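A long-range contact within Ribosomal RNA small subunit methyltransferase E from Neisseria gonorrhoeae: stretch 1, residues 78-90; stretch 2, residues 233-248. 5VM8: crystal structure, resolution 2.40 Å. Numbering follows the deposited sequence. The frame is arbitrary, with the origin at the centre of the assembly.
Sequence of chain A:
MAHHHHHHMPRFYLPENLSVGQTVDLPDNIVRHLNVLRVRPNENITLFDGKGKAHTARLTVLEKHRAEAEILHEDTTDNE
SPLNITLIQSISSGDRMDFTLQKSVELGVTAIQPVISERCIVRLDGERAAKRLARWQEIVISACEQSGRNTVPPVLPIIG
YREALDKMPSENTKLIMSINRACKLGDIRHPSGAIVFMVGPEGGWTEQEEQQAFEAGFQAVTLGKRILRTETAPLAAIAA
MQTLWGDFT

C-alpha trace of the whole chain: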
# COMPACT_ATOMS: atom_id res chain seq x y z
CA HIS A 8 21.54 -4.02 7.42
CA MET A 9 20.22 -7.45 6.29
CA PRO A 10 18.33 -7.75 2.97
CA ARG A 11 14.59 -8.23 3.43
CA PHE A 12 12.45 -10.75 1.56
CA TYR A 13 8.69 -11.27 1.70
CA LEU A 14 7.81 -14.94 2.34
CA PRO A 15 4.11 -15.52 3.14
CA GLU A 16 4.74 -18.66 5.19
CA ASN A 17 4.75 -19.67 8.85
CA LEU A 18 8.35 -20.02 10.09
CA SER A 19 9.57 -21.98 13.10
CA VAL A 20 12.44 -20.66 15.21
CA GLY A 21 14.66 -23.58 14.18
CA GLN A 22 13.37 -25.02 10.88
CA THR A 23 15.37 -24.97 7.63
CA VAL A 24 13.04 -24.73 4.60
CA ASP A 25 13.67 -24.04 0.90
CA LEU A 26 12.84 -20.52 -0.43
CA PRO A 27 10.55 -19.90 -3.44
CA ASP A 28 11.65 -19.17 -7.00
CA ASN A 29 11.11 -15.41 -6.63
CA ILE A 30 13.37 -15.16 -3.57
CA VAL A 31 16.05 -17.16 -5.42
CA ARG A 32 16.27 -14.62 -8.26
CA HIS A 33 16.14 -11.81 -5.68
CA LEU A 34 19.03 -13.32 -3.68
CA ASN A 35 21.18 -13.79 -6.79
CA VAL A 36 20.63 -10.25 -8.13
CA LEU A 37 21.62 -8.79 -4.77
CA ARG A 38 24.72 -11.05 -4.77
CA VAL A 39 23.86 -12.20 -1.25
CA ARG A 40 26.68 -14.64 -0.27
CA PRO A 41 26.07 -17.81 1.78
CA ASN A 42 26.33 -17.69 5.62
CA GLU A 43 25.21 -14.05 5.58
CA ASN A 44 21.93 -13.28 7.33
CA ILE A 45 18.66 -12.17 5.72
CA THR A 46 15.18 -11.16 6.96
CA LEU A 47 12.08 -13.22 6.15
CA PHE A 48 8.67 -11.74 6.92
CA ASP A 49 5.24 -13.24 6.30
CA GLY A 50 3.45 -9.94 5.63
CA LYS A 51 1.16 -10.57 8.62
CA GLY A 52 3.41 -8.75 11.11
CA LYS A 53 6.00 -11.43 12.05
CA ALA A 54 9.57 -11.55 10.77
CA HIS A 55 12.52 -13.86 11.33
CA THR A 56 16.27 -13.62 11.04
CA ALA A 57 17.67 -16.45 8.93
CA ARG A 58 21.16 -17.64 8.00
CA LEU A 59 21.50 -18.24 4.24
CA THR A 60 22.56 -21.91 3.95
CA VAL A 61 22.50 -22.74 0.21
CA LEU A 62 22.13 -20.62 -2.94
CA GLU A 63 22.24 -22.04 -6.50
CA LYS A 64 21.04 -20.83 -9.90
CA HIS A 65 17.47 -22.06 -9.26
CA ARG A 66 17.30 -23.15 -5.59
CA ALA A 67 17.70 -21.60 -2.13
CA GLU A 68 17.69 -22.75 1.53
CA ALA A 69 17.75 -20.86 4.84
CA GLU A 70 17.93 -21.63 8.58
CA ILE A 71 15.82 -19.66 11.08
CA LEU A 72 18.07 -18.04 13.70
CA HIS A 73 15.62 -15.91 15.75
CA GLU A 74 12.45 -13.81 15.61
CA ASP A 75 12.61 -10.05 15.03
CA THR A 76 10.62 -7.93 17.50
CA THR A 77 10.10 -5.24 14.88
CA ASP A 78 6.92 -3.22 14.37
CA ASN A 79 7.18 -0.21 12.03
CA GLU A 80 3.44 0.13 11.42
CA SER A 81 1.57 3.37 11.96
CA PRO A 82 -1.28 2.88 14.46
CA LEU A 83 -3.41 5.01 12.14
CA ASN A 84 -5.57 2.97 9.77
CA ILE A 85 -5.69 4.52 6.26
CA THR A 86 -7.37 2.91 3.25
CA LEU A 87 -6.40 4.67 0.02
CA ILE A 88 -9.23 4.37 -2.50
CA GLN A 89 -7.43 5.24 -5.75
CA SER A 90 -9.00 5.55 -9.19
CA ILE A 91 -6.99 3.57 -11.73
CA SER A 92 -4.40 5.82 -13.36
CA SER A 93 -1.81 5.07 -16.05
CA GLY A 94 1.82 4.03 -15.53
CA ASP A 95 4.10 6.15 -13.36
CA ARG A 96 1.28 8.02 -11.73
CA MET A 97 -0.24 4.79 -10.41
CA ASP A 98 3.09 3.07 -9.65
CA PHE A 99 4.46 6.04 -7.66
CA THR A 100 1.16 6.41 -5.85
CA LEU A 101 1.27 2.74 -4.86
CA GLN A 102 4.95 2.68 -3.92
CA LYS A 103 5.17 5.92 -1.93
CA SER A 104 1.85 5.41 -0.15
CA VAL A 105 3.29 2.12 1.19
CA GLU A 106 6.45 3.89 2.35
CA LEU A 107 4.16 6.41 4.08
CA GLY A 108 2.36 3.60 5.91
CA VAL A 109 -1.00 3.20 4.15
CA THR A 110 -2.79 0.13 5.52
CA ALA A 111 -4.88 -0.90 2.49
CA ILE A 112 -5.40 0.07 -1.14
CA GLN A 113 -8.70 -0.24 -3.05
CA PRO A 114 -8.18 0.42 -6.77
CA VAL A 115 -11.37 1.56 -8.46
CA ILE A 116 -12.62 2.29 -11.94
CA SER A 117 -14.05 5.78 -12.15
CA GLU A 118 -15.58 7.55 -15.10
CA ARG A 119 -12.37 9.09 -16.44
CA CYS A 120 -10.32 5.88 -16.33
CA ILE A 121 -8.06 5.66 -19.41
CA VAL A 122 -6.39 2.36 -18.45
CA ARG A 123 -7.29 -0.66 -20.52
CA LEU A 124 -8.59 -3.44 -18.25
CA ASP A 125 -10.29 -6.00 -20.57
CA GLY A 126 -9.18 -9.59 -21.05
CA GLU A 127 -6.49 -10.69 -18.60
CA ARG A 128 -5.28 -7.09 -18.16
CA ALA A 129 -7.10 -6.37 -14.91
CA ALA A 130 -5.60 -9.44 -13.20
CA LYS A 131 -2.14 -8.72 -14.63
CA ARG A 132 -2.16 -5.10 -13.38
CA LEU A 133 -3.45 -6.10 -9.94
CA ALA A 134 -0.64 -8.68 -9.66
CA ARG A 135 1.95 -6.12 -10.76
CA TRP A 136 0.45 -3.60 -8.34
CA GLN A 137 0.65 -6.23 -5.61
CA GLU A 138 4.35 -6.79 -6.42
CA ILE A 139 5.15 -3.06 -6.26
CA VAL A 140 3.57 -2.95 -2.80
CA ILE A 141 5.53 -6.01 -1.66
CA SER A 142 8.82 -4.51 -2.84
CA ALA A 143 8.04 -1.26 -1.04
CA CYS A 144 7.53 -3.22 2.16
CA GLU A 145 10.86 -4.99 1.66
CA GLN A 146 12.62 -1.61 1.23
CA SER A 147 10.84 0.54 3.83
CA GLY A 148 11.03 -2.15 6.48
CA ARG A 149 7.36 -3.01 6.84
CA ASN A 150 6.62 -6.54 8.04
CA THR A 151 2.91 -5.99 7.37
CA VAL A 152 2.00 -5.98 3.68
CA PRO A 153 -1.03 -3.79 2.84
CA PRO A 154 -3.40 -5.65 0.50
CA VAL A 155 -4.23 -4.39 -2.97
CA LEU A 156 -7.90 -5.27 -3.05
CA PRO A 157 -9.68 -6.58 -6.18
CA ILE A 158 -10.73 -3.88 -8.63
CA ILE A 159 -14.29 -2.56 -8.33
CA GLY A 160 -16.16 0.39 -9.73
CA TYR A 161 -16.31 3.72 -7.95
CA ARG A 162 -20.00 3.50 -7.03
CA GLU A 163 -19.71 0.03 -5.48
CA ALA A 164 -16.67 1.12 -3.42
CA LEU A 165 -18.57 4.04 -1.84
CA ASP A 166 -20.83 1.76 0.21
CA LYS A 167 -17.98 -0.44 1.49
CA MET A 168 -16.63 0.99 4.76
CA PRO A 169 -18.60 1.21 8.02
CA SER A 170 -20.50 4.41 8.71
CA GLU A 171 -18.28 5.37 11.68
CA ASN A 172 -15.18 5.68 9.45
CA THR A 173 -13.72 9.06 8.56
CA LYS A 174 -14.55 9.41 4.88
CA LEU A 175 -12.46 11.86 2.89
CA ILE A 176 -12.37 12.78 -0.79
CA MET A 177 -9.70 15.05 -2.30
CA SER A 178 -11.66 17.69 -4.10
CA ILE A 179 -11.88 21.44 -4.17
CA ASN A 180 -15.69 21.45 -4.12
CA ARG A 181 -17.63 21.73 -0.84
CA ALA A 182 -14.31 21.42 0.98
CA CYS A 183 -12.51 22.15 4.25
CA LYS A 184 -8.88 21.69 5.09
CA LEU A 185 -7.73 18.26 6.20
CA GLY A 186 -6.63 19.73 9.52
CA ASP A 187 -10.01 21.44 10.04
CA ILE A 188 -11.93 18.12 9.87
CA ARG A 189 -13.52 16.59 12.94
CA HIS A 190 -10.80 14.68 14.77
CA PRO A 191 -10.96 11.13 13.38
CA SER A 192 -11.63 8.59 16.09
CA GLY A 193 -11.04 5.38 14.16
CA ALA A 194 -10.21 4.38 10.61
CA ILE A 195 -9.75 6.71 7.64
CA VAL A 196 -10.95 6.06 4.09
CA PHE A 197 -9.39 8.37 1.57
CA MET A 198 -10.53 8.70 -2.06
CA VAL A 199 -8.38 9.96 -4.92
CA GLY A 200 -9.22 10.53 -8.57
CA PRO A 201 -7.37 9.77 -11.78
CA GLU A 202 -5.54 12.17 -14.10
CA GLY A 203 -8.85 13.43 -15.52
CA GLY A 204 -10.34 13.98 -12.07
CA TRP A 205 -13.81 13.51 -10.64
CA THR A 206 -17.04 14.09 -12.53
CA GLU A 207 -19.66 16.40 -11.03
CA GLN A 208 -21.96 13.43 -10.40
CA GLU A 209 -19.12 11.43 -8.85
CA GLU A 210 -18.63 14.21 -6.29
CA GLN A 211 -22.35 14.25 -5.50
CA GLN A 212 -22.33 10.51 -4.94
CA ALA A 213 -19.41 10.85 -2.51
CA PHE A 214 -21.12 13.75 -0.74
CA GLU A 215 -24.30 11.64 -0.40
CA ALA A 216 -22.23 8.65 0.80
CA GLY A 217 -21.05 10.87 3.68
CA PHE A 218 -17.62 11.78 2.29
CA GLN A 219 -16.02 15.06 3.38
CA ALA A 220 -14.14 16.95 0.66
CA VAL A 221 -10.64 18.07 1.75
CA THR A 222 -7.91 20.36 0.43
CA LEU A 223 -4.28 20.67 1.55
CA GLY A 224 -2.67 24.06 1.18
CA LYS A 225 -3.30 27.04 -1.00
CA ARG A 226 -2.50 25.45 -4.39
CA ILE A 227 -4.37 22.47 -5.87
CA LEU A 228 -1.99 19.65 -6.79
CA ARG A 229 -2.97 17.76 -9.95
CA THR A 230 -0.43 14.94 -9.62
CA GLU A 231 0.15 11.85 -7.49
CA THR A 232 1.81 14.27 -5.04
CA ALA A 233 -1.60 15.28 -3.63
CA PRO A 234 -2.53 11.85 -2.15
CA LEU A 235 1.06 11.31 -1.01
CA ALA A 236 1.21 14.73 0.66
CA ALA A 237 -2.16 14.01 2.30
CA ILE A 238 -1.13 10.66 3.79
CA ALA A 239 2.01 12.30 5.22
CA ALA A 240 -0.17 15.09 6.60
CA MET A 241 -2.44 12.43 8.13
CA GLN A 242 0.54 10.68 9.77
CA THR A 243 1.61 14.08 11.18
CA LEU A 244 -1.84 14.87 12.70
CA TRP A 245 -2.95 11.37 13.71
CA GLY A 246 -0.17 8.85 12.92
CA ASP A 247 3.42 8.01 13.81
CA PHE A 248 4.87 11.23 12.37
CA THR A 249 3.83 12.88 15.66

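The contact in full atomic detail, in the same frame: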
# COMPACT_ATOMS: atom_id res chain seq x y z
N ASP A 78 8.18 -3.75 14.86
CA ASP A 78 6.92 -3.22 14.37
C ASP A 78 7.09 -1.76 13.96
O ASP A 78 7.22 -0.87 14.81
CB ASP A 78 5.81 -3.35 15.41
CG ASP A 78 4.47 -2.85 14.87
OD1 ASP A 78 4.11 -3.22 13.73
OD2 ASP A 78 3.80 -2.09 15.60
N ASN A 79 7.06 -1.52 12.65
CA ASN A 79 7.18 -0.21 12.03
C ASN A 79 5.84 0.37 11.59
O ASN A 79 5.82 1.39 10.90
CB ASN A 79 8.12 -0.26 10.82
CG ASN A 79 9.51 -0.67 11.18
OD1 ASN A 79 9.99 -0.40 12.29
ND2 ASN A 79 10.19 -1.30 10.24
N GLU A 80 4.74 -0.30 11.90
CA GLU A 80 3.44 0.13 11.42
C GLU A 80 2.97 1.41 12.12
O GLU A 80 3.21 1.62 13.31
CB GLU A 80 2.43 -0.99 11.63
CG GLU A 80 2.71 -2.18 10.75
CD GLU A 80 2.81 -1.80 9.29
OE1 GLU A 80 3.83 -2.14 8.67
OE2 GLU A 80 1.88 -1.14 8.77
N SER A 81 2.32 2.28 11.36
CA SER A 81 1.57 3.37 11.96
C SER A 81 0.32 2.81 12.64
O SER A 81 -0.31 1.89 12.12
CB SER A 81 1.15 4.39 10.90
OG SER A 81 0.29 5.40 11.41
N PRO A 82 -0.05 3.33 13.81
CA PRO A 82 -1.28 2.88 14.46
C PRO A 82 -2.51 3.44 13.79
O PRO A 82 -3.63 2.99 14.09
CB PRO A 82 -1.14 3.42 15.89
CG PRO A 82 -0.31 4.64 15.74
CD PRO A 82 0.63 4.39 14.59
N LEU A 83 -2.33 4.43 12.92
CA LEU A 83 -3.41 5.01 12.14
C LEU A 83 -3.76 4.09 10.98
O LEU A 83 -2.88 3.61 10.26
CB LEU A 83 -2.99 6.39 11.63
CG LEU A 83 -4.03 7.26 10.94
CD1 LEU A 83 -5.19 7.53 11.90
CD2 LEU A 83 -3.39 8.57 10.46
N ASN A 84 -5.05 3.84 10.81
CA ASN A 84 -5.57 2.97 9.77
C ASN A 84 -6.06 3.81 8.59
O ASN A 84 -7.06 4.52 8.70
CB ASN A 84 -6.69 2.12 10.36
CG ASN A 84 -7.02 0.92 9.53
OD1 ASN A 84 -7.23 1.03 8.33
ND2 ASN A 84 -7.07 -0.23 10.15
N ILE A 85 -5.35 3.75 7.46
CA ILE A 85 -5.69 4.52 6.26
C ILE A 85 -5.91 3.56 5.10
O ILE A 85 -4.97 2.88 4.67
CB ILE A 85 -4.59 5.53 5.89
CG1 ILE A 85 -4.24 6.43 7.07
CG2 ILE A 85 -5.03 6.35 4.67
CD1 ILE A 85 -2.89 7.13 6.89
N THR A 86 -7.11 3.57 4.53
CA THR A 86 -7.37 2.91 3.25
C THR A 86 -7.33 3.98 2.17
O THR A 86 -8.12 4.93 2.21
CB THR A 86 -8.73 2.19 3.23
OG1 THR A 86 -8.75 1.17 4.23
CG2 THR A 86 -9.05 1.61 1.84
N LEU A 87 -6.46 3.81 1.19
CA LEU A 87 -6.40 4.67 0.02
C LEU A 87 -7.29 4.06 -1.05
O LEU A 87 -7.01 2.97 -1.56
CB LEU A 87 -4.96 4.80 -0.48
CG LEU A 87 -4.72 5.38 -1.89
CD1 LEU A 87 -5.34 6.77 -2.05
CD2 LEU A 87 -3.21 5.40 -2.20
N ILE A 88 -8.41 4.72 -1.35
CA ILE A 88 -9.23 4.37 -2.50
C ILE A 88 -8.76 5.23 -3.67
O ILE A 88 -9.08 6.42 -3.72
CB ILE A 88 -10.73 4.60 -2.24
CG1 ILE A 88 -11.23 3.79 -1.04
CG2 ILE A 88 -11.55 4.20 -3.49
CD1 ILE A 88 -12.74 3.88 -0.90
N GLN A 89 -8.11 4.59 -4.64
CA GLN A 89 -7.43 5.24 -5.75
C GLN A 89 -8.08 4.83 -7.08
O GLN A 89 -8.10 3.65 -7.42
CB GLN A 89 -5.95 4.84 -5.77
CG GLN A 89 -5.16 5.39 -6.95
CD GLN A 89 -5.05 6.90 -6.87
OE1 GLN A 89 -4.48 7.42 -5.91
NE2 GLN A 89 -5.63 7.61 -7.86
N SER A 90 -8.55 5.82 -7.83
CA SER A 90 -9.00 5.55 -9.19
C SER A 90 -7.83 5.16 -10.08
O SER A 90 -6.78 5.81 -10.05
CB SER A 90 -9.69 6.76 -9.80
OG SER A 90 -10.58 7.31 -8.87
N ALA A 233 -0.50 14.92 -4.53
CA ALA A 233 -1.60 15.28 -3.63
C ALA A 233 -2.00 14.15 -2.68
O ALA A 233 -2.06 14.39 -1.47
CB ALA A 233 -2.79 15.78 -4.45
N PRO A 234 -2.27 12.92 -3.13
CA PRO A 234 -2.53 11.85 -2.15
C PRO A 234 -1.34 11.51 -1.28
O PRO A 234 -1.51 11.18 -0.09
CB PRO A 234 -2.91 10.65 -3.04
CG PRO A 234 -2.36 10.95 -4.42
CD PRO A 234 -2.49 12.46 -4.52
N LEU A 235 -0.12 11.55 -1.82
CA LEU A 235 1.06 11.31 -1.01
C LEU A 235 1.20 12.38 0.07
O LEU A 235 1.43 12.08 1.25
CB LEU A 235 2.31 11.25 -1.89
CG LEU A 235 2.11 10.24 -3.02
CD1 LEU A 235 3.31 10.24 -3.96
CD2 LEU A 235 1.84 8.87 -2.44
N ALA A 236 1.09 13.66 -0.33
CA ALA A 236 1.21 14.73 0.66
C ALA A 236 0.15 14.58 1.74
O ALA A 236 0.43 14.83 2.92
CB ALA A 236 1.13 16.09 -0.02
N ALA A 237 -1.05 14.13 1.36
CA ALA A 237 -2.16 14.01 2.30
C ALA A 237 -1.91 12.93 3.33
O ALA A 237 -2.14 13.13 4.53
CB ALA A 237 -3.47 13.76 1.53
N ILE A 238 -1.43 11.76 2.88
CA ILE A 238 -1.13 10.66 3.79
C ILE A 238 -0.04 11.07 4.79
O ILE A 238 -0.15 10.78 5.99
CB ILE A 238 -0.75 9.40 2.99
CG1 ILE A 238 -1.95 8.95 2.15
CG2 ILE A 238 -0.25 8.29 3.91
CD1 ILE A 238 -1.67 7.84 1.11
N ALA A 239 0.98 11.80 4.32
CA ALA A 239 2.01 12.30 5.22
C ALA A 239 1.42 13.29 6.21
O ALA A 239 1.75 13.28 7.41
CB ALA A 239 3.17 12.94 4.44
N ALA A 240 0.53 14.16 5.72
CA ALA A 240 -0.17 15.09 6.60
C ALA A 240 -1.01 14.33 7.63
O ALA A 240 -1.10 14.74 8.79
CB ALA A 240 -1.05 16.03 5.78
N MET A 241 -1.64 13.23 7.20
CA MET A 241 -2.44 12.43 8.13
C MET A 241 -1.55 11.77 9.19
O MET A 241 -1.94 11.70 10.36
CB MET A 241 -3.22 11.36 7.37
CG MET A 241 -4.36 11.87 6.53
SD MET A 241 -5.15 10.55 5.53
CE MET A 241 -5.91 11.59 4.30
N GLN A 242 -0.38 11.26 8.79
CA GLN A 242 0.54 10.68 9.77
C GLN A 242 1.06 11.74 10.75
O GLN A 242 1.43 11.41 11.88
CB GLN A 242 1.72 9.97 9.08
CG GLN A 242 1.36 8.80 8.13
CD GLN A 242 0.71 7.58 8.82
OE1 GLN A 242 0.45 7.57 10.03
NE2 GLN A 242 0.45 6.55 8.03
N THR A 243 1.13 13.00 10.32
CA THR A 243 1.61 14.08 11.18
C THR A 243 0.54 14.49 12.20
O THR A 243 0.86 14.76 13.38
CB THR A 243 2.05 15.27 10.31
OG1 THR A 243 3.08 14.84 9.42
CG2 THR A 243 2.54 16.43 11.15
N LEU A 244 -0.74 14.51 11.79
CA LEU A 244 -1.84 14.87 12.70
C LEU A 244 -2.29 13.70 13.57
O LEU A 244 -2.63 13.89 14.73
CB LEU A 244 -3.04 15.38 11.89
CG LEU A 244 -2.84 16.71 11.19
CD1 LEU A 244 -3.95 16.97 10.18
CD2 LEU A 244 -2.80 17.80 12.24
N TRP A 245 -2.33 12.49 13.02
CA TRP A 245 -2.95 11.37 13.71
C TRP A 245 -2.10 10.10 13.72
O TRP A 245 -2.50 9.13 14.38
CB TRP A 245 -4.34 11.07 13.10
CG TRP A 245 -5.16 12.35 12.92
CD1 TRP A 245 -5.48 13.25 13.89
CD2 TRP A 245 -5.72 12.87 11.69
NE1 TRP A 245 -6.19 14.30 13.35
CE2 TRP A 245 -6.35 14.09 12.01
CE3 TRP A 245 -5.74 12.43 10.37
CZ2 TRP A 245 -7.00 14.87 11.06
CZ3 TRP A 245 -6.39 13.21 9.43
CH2 TRP A 245 -7.02 14.41 9.79
N GLY A 246 -0.98 10.05 12.99
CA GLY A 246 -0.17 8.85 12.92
C GLY A 246 1.18 8.87 13.62
O GLY A 246 1.36 9.57 14.62
N ASP A 247 2.16 8.14 13.10
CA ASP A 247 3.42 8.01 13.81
C ASP A 247 4.44 9.05 13.36
O ASP A 247 5.62 8.92 13.71
CB ASP A 247 3.99 6.59 13.68
CG ASP A 247 4.30 6.19 12.24
OD1 ASP A 247 3.85 6.88 11.29
OD2 ASP A 247 5.04 5.18 12.05
N PHE A 248 4.02 10.07 12.58
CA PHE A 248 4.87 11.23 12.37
C PHE A 248 4.82 12.20 13.54
O PHE A 248 5.68 13.08 13.63
CB PHE A 248 4.50 11.99 11.09
CG PHE A 248 4.96 11.33 9.82
CD1 PHE A 248 5.42 10.02 9.80
CD2 PHE A 248 4.92 12.03 8.62
CE1 PHE A 248 5.83 9.41 8.62
CE2 PHE A 248 5.32 11.43 7.41
CZ PHE A 248 5.77 10.11 7.42
O HOH W 1 -0.99 4.46 8.03

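The strand of stretch 1 lies against the helix of stretch 2 with their N-to-C directions 167° apart, so the two run nearly antiparallel, and walking forward along stretch 1 means walking back along stretch 2. The axes approach to 11.0 Å, a spacing bridged by side chains, and 531 Å² is buried in all.

The first contact is loose. N79 O stands 4.0 Å from D247 OD2, a bare approach of two acceptors with no donor between them.

S81 makes the one direct hydrogen bond across the contact: its OG donates to Q242 OE1 at 2.6 Å. The same OG accepts from the backbone, with L83 N at 3.2 Å from S81 OG and an N-H...acceptor angle of 150°, so the hydroxyl links the turn to the helix in both roles. G246 packs beside it, its CA 3.8 Å from S81 OG. A CB built on G246 in ideal geometry would fall 1.8 Å from Q242 OE1, a clash with the very acceptor that S81 uses. P82 CD lies 4.1 Å from D247 CB.

L83, in the t rotamer, points toward the end of the helix. Its CD2 sits 3.5 Å from M241 O and 3.8 Å from W245 CB, so this methyl packs against backbone and side chain alike. Its carbonyl is tied to the helix through water 1, which donates to L83 O at 3.0 Å and accepts from Q242 NE2 at 2.5 Å. Q242 thus uses both ends of its amide toward stretch 1.

From I85 onward the contact is mainly apolar. Alternation is plain: I85 and L87 point toward the helix, whereas T86 and I88 are out of reach. I85 CD1 lies 4.1 Å from I238 CG2 and 4.3 Å from M241 CB; L87 CD2 reaches I238 CD1 at 4.4 Å. Q89 closes the series, its OE1 4.4 Å from P234 CG.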